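Hookworm platelet inhibitor 1 (Ancylostoma caninum, PDB 4TPV) inhibits platelet aggregation and adhesion as a secreted hookworm toxin, possibly by binding the integrins that recognise fibrinogen and collagen. Local coordinates at residues 22-26 with 85-89; 36-40 with 156-161; 66-70 with 107-112. All coordinates share one frame; numbering follows the deposited sequence. Where two conformers were deposited one is given.

Interaction 1: 22-26 with 85-89; sequences LHNGY and GNSWW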
loop_
_atom_site.group_PDB
_atom_site.type_symbol
_atom_site.label_atom_id
_atom_site.label_comp_id
_atom_site.label_asym_id
_atom_site.label_seq_id
_atom_site.Cartn_x
_atom_site.Cartn_y
_atom_site.Cartn_z
ATOM N N LEU A 22 3.146 7.566 -3.919
ATOM C CA LEU A 22 1.763 7.880 -3.570
ATOM C C LEU A 22 1.377 7.212 -2.249
ATOM O O LEU A 22 0.861 7.862 -1.334
ATOM C CB LEU A 22 0.825 7.438 -4.687
ATOM C CG LEU A 22 -0.561 8.068 -4.672
ATOM C CD1 LEU A 22 -0.423 9.583 -4.909
ATOM C CD2 LEU A 22 -1.398 7.419 -5.768
ATOM N N HIS A 23 1.684 5.923 -2.123
ATOM C CA HIS A 23 1.397 5.216 -0.872
ATOM C C HIS A 23 2.130 5.818 0.332
ATOM O O HIS A 23 1.551 5.998 1.402
ATOM C CB HIS A 23 1.782 3.738 -0.985
ATOM C CG HIS A 23 0.755 2.888 -1.667
ATOM N ND1 HIS A 23 0.584 2.875 -3.032
ATOM C CD2 HIS A 23 -0.138 1.997 -1.166
ATOM C CE1 HIS A 23 -0.392 2.035 -3.345
ATOM N NE2 HIS A 23 -0.842 1.489 -2.229
ATOM N N ASN A 24 3.411 6.119 0.172
ATOM C CA ASN A 24 4.131 6.694 1.292
ATOM C C ASN A 24 3.613 8.085 1.680
ATOM O O ASN A 24 3.530 8.392 2.862
ATOM C CB ASN A 24 5.624 6.718 0.977
ATOM C CG ASN A 24 6.267 5.364 1.200
ATOM O OD1 ASN A 24 5.849 4.620 2.081
ATOM N ND2 ASN A 24 7.306 5.060 0.434
ATOM N N GLY A 25 3.225 8.899 0.698
ATOM C CA GLY A 25 2.570 10.169 1.001
ATOM C C GLY A 25 1.258 9.994 1.754
ATOM O O GLY A 25 0.940 10.777 2.661
ATOM N N TYR A 26 0.473 8.991 1.357
ATOM C CA TYR A 26 -0.751 8.667 2.084
ATOM C C TYR A 26 -0.418 8.264 3.511
ATOM O O TYR A 26 -1.075 8.657 4.460
ATOM C CB TYR A 26 -1.513 7.513 1.427
ATOM C CG TYR A 26 -2.115 7.777 0.064
ATOM C CD1 TYR A 26 -2.408 9.052 -0.357
ATOM C CD2 TYR A 26 -2.411 6.717 -0.789
ATOM C CE1 TYR A 26 -2.979 9.276 -1.600
ATOM C CE2 TYR A 26 -2.966 6.933 -2.030
ATOM C CZ TYR A 26 -3.248 8.217 -2.424
ATOM O OH TYR A 26 -3.795 8.423 -3.667
ATOM N N GLY A 85 -5.058 4.977 -6.604
ATOM C CA GLY A 85 -4.750 5.509 -5.295
ATOM C C GLY A 85 -5.906 6.301 -4.725
ATOM O O GLY A 85 -6.260 6.156 -3.555
ATOM N N ASN A 86 -6.508 7.141 -5.557
ATOM C CA ASN A 86 -7.584 8.000 -5.073
ATOM C C ASN A 86 -8.834 7.208 -4.718
ATOM O O ASN A 86 -9.526 7.518 -3.736
ATOM C CB ASN A 86 -7.892 9.088 -6.109
ATOM C CG ASN A 86 -6.993 10.286 -5.952
ATOM O OD1 ASN A 86 -7.274 11.180 -5.158
ATOM N ND2 ASN A 86 -5.884 10.297 -6.681
ATOM N N SER A 87 -9.142 6.187 -5.507
ATOM C CA SER A 87 -10.276 5.336 -5.190
ATOM C C SER A 87 -10.060 4.661 -3.839
ATOM O O SER A 87 -10.960 4.645 -3.010
ATOM C CB SER A 87 -10.500 4.279 -6.276
ATOM O OG SER A 87 -11.728 3.605 -6.051
ATOM N N TRP A 88 -8.866 4.120 -3.618
ATOM C CA TRP A 88 -8.571 3.444 -2.360
ATOM C C TRP A 88 -8.504 4.439 -1.192
ATOM O O TRP A 88 -9.049 4.189 -0.116
ATOM C CB TRP A 88 -7.268 2.646 -2.490
ATOM C CG TRP A 88 -7.360 1.575 -3.543
ATOM C CD1 TRP A 88 -8.491 1.040 -4.052
ATOM C CD2 TRP A 88 -6.270 0.932 -4.226
ATOM N NE1 TRP A 88 -8.193 0.089 -5.007
ATOM C CE2 TRP A 88 -6.829 0.014 -5.133
ATOM C CE3 TRP A 88 -4.883 1.061 -4.168
ATOM C CZ2 TRP A 88 -6.049 -0.802 -5.954
ATOM C CZ3 TRP A 88 -4.107 0.259 -4.982
ATOM C CH2 TRP A 88 -4.690 -0.659 -5.867
ATOM N N TRP A 89 -7.832 5.571 -1.390
ATOM C CA TRP A 89 -7.743 6.569 -0.315
ATOM C C TRP A 89 -9.113 7.082 0.140
ATOM O O TRP A 89 -9.329 7.329 1.333
ATOM C CB TRP A 89 -6.871 7.755 -0.760
ATOM C CG TRP A 89 -6.904 8.900 0.229
ATOM C CD1 TRP A 89 -7.737 9.977 0.203
ATOM C CD2 TRP A 89 -6.081 9.058 1.391
ATOM N NE1 TRP A 89 -7.471 10.810 1.264
ATOM C CE2 TRP A 89 -6.463 10.265 2.013
ATOM C CE3 TRP A 89 -5.053 8.304 1.961
ATOM C CZ2 TRP A 89 -5.847 10.734 3.177
ATOM C CZ3 TRP A 89 -4.448 8.761 3.108
ATOM C CH2 TRP A 89 -4.848 9.967 3.711
#
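Y26 reaches from helix 13-34 across to helix 80-89 and touches its partner along almost the whole length of the side chain. Its CB meets the benzo carbons CE3 and CZ3 of W89, 3.6 Å from W89 CZ3. One bond further on, Y26 CG lies 3.5 Å from W89 CE3, and Y26 CD1 keeps to the same two carbons of the indole. The other side of the ring turns to the backbone: Y26 CE2 sits 3.7 Å from G85 O. At the tip, Y26 OH comes within 3.2 Å of G85 C, with an angle to the G85 carbonyl oxygen too poor for a hydrogen bond.

The two rings are inclined by 29° and slid apart, so little of one lies over the other. Instead W89 CB sits over one face of the phenol, toward its rim, in a CH-pi contact, 4.2 Å from the Y26 centroid. With CG anti to the backbone N (chi1 172°), the W89 indole lies where CE3 and CZ3 meet Y26. The opposite face of the phenol carries L22 O, from the preceding turn of its own helix.

These helices lie in the alpha-beta-alpha sandwich of the CAP fold, their local axes 11.4 Å apart and running in similar directions, at 28°. G85 suits the approach because it has no side chain: L22 CD2 packs 3.9 Å from G85 CA, and the phenol tip settles beside the same residue. Deeper in, H23 CE1 and W88 CZ3 meet edge to edge, a loose contact. The imidazole is oriented by polar bonds elsewhere, from NE2 to Y137 OH and from ND1 to F19 O.

Interaction 2: 36-40 with 156-161; sequences TSKMR and SRCSDY
D160 OD2 is gripped by three nitrogens from two side chains. K38 NZ comes from the other segment and is received at 2.8 Å on the anti lone pair of D160 OD2, away from the second carboxylate oxygen. R157 approaches side-on: its NE bonds D160 OD2 at 2.8 Å on the syn side, tilted out of the carboxylate plane, and its NH2 reaches the same oxygen at 3.0 Å, nearly in line with the C-O bond. In this salt-bridge network the shared carboxylate draws the ammonium and guanidinium groups together and probably offsets their like charges. K38 CE also rests over one face of the guanidinium.

The long aliphatic stem of lysine suits this crossing. Chi1 of 51° tucks CG between the backbone N and the carbonyl carbon, and the extended chain beyond it passes Y161 OH on the way to D160. That hydroxyl donates to K38 O at 2.6 Å, lying in the carbonyl plane, so K38 is held by its main chain as well as by its tip. Beside it, R157 N donates to S37 O at 2.9 Å with an N-H...O angle of 154°. A water bridges S37 OG and R157 NH1.

R40 covers one face of the Y161 ring. Its CD stands 3.6 Å from the ring centroid, only 7° off the normal, while CZ lies 4.7 Å from that centroid in a cation-pi contact. Tyrosine thus serves twice, with its face for arginine and its hydroxyl for the backbone.

The contact pins the 3-10 turn 158-161, which follows the last long strand of the CAP sheet, to the loop joining helix 13-34 with strand 43-44. M39 packs on R27 and F30 of that helix, and R27 NE also bonds R40 O. The C158-C176 disulfide links the turn to strand 176-177.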
loop_
_atom_site.group_PDB
_atom_site.type_symbol
_atom_site.label_atom_id
_atom_site.label_comp_id
_atom_site.label_asym_id
_atom_site.label_seq_id
_atom_site.Cartn_x
_atom_site.Cartn_y
_atom_site.Cartn_z
ATOM N N THR A 36 0.192 8.125 14.484
ATOM C CA THR A 36 0.505 6.706 14.463
ATOM C C THR A 36 1.981 6.505 14.810
ATOM O O THR A 36 2.847 7.104 14.168
ATOM C CB THR A 36 0.213 6.078 13.080
ATOM O OG1 THR A 36 1.116 6.619 12.100
ATOM C CG2 THR A 36 -1.229 6.384 12.635
ATOM N N SER A 37 2.255 5.645 15.794
ATOM C CA SER A 37 3.586 5.553 16.393
ATOM C C SER A 37 4.623 4.669 15.684
ATOM O O SER A 37 5.796 4.729 16.041
ATOM C CB SER A 37 3.452 5.068 17.833
ATOM O OG SER A 37 2.783 3.816 17.877
ATOM N N LYS A 38 4.208 3.847 14.718
ATOM C CA LYS A 38 5.171 2.999 14.004
ATOM C C LYS A 38 4.710 2.672 12.582
ATOM O O LYS A 38 4.681 1.514 12.144
ATOM C CB LYS A 38 5.455 1.729 14.811
ATOM C CG LYS A 38 4.257 0.939 15.287
ATOM C CD LYS A 38 4.732 -0.343 15.973
ATOM C CE LYS A 38 3.586 -1.042 16.686
ATOM N NZ LYS A 38 4.065 -2.293 17.367
ATOM N N MET A 39 4.386 3.727 11.842
ATOM C CA MET A 39 3.994 3.567 10.447
ATOM C C MET A 39 5.248 3.360 9.621
ATOM O O MET A 39 6.107 4.226 9.575
ATOM C CB MET A 39 3.222 4.788 9.944
ATOM C CG MET A 39 2.716 4.625 8.519
ATOM S SD MET A 39 1.193 3.678 8.401
ATOM C CE MET A 39 -0.032 4.782 9.122
ATOM N N ARG A 40 5.354 2.206 8.971
ATOM C CA ARG A 40 6.542 1.917 8.150
ATOM C C ARG A 40 6.535 2.588 6.777
ATOM O O ARG A 40 5.502 2.742 6.125
ATOM C CB ARG A 40 6.697 0.400 7.973
ATOM C CG ARG A 40 7.006 -0.311 9.316
ATOM C CD ARG A 40 7.609 -1.698 9.157
ATOM N NE ARG A 40 8.982 -1.621 8.639
ATOM C CZ ARG A 40 9.896 -2.567 8.813
ATOM N NH1 ARG A 40 9.600 -3.656 9.498
ATOM N NH2 ARG A 40 11.110 -2.413 8.298
ATOM N N SER A 156 7.769 6.834 17.478
ATOM C CA SER A 156 8.104 6.506 18.850
ATOM C C SER A 156 8.236 5.000 19.080
ATOM O O SER A 156 8.807 4.574 20.083
ATOM C CB SER A 156 7.053 7.099 19.806
ATOM O OG SER A 156 5.762 6.574 19.538
ATOM N N ARG A 157 7.712 4.192 18.163
ATOM C CA ARG A 157 7.788 2.748 18.355
ATOM C C ARG A 157 8.418 2.016 17.167
ATOM O O ARG A 157 8.174 0.837 16.992
ATOM C CB ARG A 157 6.391 2.179 18.651
ATOM C CG ARG A 157 5.894 2.554 20.054
ATOM C CD ARG A 157 4.495 2.036 20.334
ATOM N NE ARG A 157 4.407 0.571 20.362
ATOM C CZ ARG A 157 3.301 -0.099 20.679
ATOM N NH1 ARG A 157 2.192 0.559 21.002
ATOM N NH2 ARG A 157 3.296 -1.424 20.668
ATOM N N CYS A 158 9.228 2.709 16.368
ATOM C CA CYS A 158 9.984 2.050 15.296
ATOM C C CYS A 158 10.784 0.827 15.787
ATOM O O CYS A 158 10.926 -0.169 15.076
ATOM C CB CYS A 158 10.941 3.042 14.623
ATOM S SG CYS A 158 10.100 4.295 13.626
ATOM N N SER A 159 11.290 0.894 17.008
ATOM C CA SER A 159 12.130 -0.192 17.517
ATOM C C SER A 159 11.346 -1.489 17.773
ATOM O O SER A 159 11.940 -2.543 17.967
ATOM C CB SER A 159 12.853 0.244 18.794
ATOM O OG SER A 159 11.943 0.494 19.846
ATOM N N ASP A 160 10.021 -1.405 17.782
ATOM C CA ASP A 160 9.182 -2.599 17.864
ATOM C C ASP A 160 9.468 -3.570 16.730
ATOM O O ASP A 160 9.229 -4.767 16.863
ATOM C CB ASP A 160 7.696 -2.231 17.826
ATOM C CG ASP A 160 7.186 -1.695 19.140
ATOM O OD1 ASP A 160 7.995 -1.461 20.074
ATOM O OD2 ASP A 160 5.961 -1.489 19.224
ATOM N N TYR A 161 9.941 -3.041 15.605
ATOM C CA TYR A 161 10.243 -3.856 14.428
ATOM C C TYR A 161 11.618 -4.509 14.497
ATOM O O TYR A 161 11.981 -5.312 13.632
ATOM C CB TYR A 161 10.125 -3.002 13.169
ATOM C CG TYR A 161 8.721 -2.493 12.956
ATOM C CD1 TYR A 161 7.666 -3.377 12.777
ATOM C CD2 TYR A 161 8.438 -1.128 12.963
ATOM C CE1 TYR A 161 6.376 -2.919 12.586
ATOM C CE2 TYR A 161 7.150 -0.658 12.761
ATOM C CZ TYR A 161 6.119 -1.552 12.585
ATOM O OH TYR A 161 4.828 -1.100 12.396
HETATM O O HOH W 1 1.842 3.584 20.443
#

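Interaction 3: 66-70 with 107-112; sequences EEENV and SNIANM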
loop_
_atom_site.group_PDB
_atom_site.type_symbol
_atom_site.label_atom_id
_atom_site.label_comp_id
_atom_site.label_asym_id
_atom_site.label_seq_id
_atom_site.Cartn_x
_atom_site.Cartn_y
_atom_site.Cartn_z
ATOM N N GLU A 66 -6.435 -11.029 2.222
ATOM C CA GLU A 66 -6.490 -9.783 3.018
ATOM C C GLU A 66 -5.471 -8.730 2.550
ATOM O O GLU A 66 -5.705 -7.509 2.709
ATOM C CB GLU A 66 -6.292 -10.063 4.515
ATOM C CG GLU A 66 -7.478 -10.734 5.204
ATOM C CD GLU A 66 -8.706 -9.835 5.275
ATOM O OE1 GLU A 66 -8.558 -8.589 5.272
ATOM O OE2 GLU A 66 -9.827 -10.383 5.342
ATOM N N GLU A 67 -4.353 -9.176 1.974
ATOM C CA GLU A 67 -3.293 -8.236 1.596
ATOM C C GLU A 67 -3.353 -7.800 0.112
ATOM O O GLU A 67 -2.378 -7.303 -0.449
ATOM C CB GLU A 67 -1.912 -8.835 1.917
ATOM C CG GLU A 67 -1.210 -8.218 3.156
ATOM C CD GLU A 67 -1.853 -8.569 4.497
ATOM O OE1 GLU A 67 -2.517 -9.616 4.602
ATOM O OE2 GLU A 67 -1.673 -7.806 5.469
ATOM N N GLU A 68 -4.523 -7.917 -0.496
ATOM C CA GLU A 68 -4.704 -7.464 -1.864
ATOM C C GLU A 68 -5.699 -6.302 -1.976
ATOM O O GLU A 68 -6.763 -6.304 -1.349
ATOM C CB GLU A 68 -5.172 -8.615 -2.733
ATOM C CG GLU A 68 -5.328 -8.237 -4.186
ATOM C CD GLU A 68 -5.605 -9.444 -5.035
ATOM O OE1 GLU A 68 -6.751 -9.910 -5.027
ATOM O OE2 GLU A 68 -4.659 -9.948 -5.680
ATOM N N ASN A 69 -5.329 -5.305 -2.778
ATOM C CA ASN A 69 -6.249 -4.237 -3.190
ATOM C C ASN A 69 -6.575 -4.376 -4.673
ATOM O O ASN A 69 -5.689 -4.707 -5.470
ATOM C CB ASN A 69 -5.641 -2.851 -2.933
ATOM C CG ASN A 69 -5.727 -2.415 -1.486
ATOM O OD1 ASN A 69 -6.212 -3.139 -0.625
ATOM N ND2 ASN A 69 -5.239 -1.206 -1.215
ATOM N N VAL A 70 -7.828 -4.127 -5.055
ATOM C CA VAL A 70 -8.224 -4.152 -6.456
ATOM C C VAL A 70 -8.986 -2.897 -6.811
ATOM O O VAL A 70 -9.766 -2.385 -5.997
ATOM C CB VAL A 70 -9.095 -5.392 -6.771
ATOM C CG1 VAL A 70 -9.431 -5.476 -8.272
ATOM C CG2 VAL A 70 -8.383 -6.647 -6.309
ATOM N N SER A 107 -11.347 -1.922 3.104
ATOM C CA SER A 107 -10.255 -2.875 2.921
ATOM C C SER A 107 -9.066 -2.232 2.192
ATOM O O SER A 107 -7.907 -2.478 2.540
ATOM C CB SER A 107 -10.753 -4.101 2.166
ATOM O OG SER A 107 -9.719 -5.064 2.004
ATOM N N ASN A 108 -9.339 -1.397 1.200
ATOM C CA ASN A 108 -8.224 -0.821 0.449
ATOM C C ASN A 108 -7.461 0.197 1.288
ATOM O O ASN A 108 -6.224 0.182 1.337
ATOM C CB ASN A 108 -8.720 -0.182 -0.850
ATOM C CG ASN A 108 -9.356 -1.191 -1.778
ATOM O OD1 ASN A 108 -8.684 -2.116 -2.263
ATOM N ND2 ASN A 108 -10.637 -1.019 -2.052
ATOM N N ILE A 109 -8.171 1.098 1.953
ATOM C CA ILE A 109 -7.446 2.071 2.748
ATOM C C ILE A 109 -6.673 1.364 3.873
ATOM O O ILE A 109 -5.545 1.715 4.151
ATOM C CB ILE A 109 -8.378 3.174 3.321
ATOM C CG1 ILE A 109 -7.563 4.207 4.110
ATOM C CG2 ILE A 109 -9.466 2.587 4.197
ATOM C CD1 ILE A 109 -6.623 5.060 3.243
ATOM N N ALA A 110 -7.274 0.349 4.488
ATOM C CA ALA A 110 -6.583 -0.380 5.558
ATOM C C ALA A 110 -5.271 -1.018 5.070
ATOM O O ALA A 110 -4.265 -1.019 5.807
ATOM C CB ALA A 110 -7.517 -1.438 6.156
ATOM N N ASN A 111 -5.261 -1.561 3.857
ATOM C CA ASN A 111 -4.032 -2.142 3.337
ATOM C C ASN A 111 -2.977 -1.057 3.149
ATOM O O ASN A 111 -1.793 -1.274 3.417
ATOM C CB ASN A 111 -4.270 -2.865 2.003
ATOM C CG ASN A 111 -4.410 -4.376 2.164
ATOM O OD1 ASN A 111 -3.672 -5.020 2.927
ATOM N ND2 ASN A 111 -5.348 -4.957 1.409
ATOM N N MET A 112 -3.414 0.118 2.687
ATOM C CA MET A 112 -2.477 1.198 2.396
ATOM C C MET A 112 -1.864 1.816 3.645
ATOM O O MET A 112 -0.719 2.256 3.601
ATOM C CB MET A 112 -3.141 2.303 1.558
ATOM C CG MET A 112 -3.505 1.871 0.153
ATOM S SD MET A 112 -3.687 3.258 -0.994
ATOM C CE MET A 112 -4.960 4.221 -0.191
HETATM O O HOH W 2 -8.748 -4.609 -0.448
HETATM O O HOH W 3 -10.085 -4.205 -3.103
#
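N111 ND2 spends its two N-H bonds on two acceptors of the facing segment, E66 O and N69 OD1, each 2.9 Å away. The acceptors lie on widely separated sides of the nitrogen. N69 OD1 is nearly in the N111 amide plane, yet the donor stands above the plane of the N69 amide rather than on a lone pair, the two amides being turned 59° apart. The other end of N69 is held too: its ND2 donates to N108 O at 3.1 Å, joining the helical N-H of M112 at that carbonyl. Asparagine suits both places: N69 uses both ends of its amide, while N111 supplies two N-H groups from one nitrogen on a short stem.

These amide hydrogen bonds join edge strand 68-73 of the CAP sheet to helix 107-113, a helix of the sandwich layer that packs on the sheet; their local axes approach to 8.0 Å. Water extends the seam. One molecule accepts from V70 N at 3.0 Å and probably donates to N108 OD1 at 2.7 Å, and a second lies between E68 O and S107 OG.

Further out, E91 takes N108 ND2 as a donor and so orients that amide. K142 NZ bonds S107 OG and pairs with E66 OE1, K102 being the second partner of E66, while H117 bonds E67 OE2 through NE2 and N111 O through ND1.

Overall arrangement
Interactions 1 and 3 form one continuous region of the sandwich, their centres 11 Å apart. W88 joins them: its NE1 probably bonds V70 O at 3.1 Å, and its CD1 packs 3.3 Å from N108 CG. M112 lies between them, with CE against W89 N and SD near H23 NE2. Interaction 2 lies apart, its centre 20 Å from each of the others, with nearest atoms about 4 Å from interaction 1 and about 5 Å from interaction 3. R27, just beyond 22-26, connects the regions by bonding both R40 O and M112 O. Along the chain, interaction 2 spans all of interaction 3, bringing the late segment 156-161 back to the loop after helix 13-34.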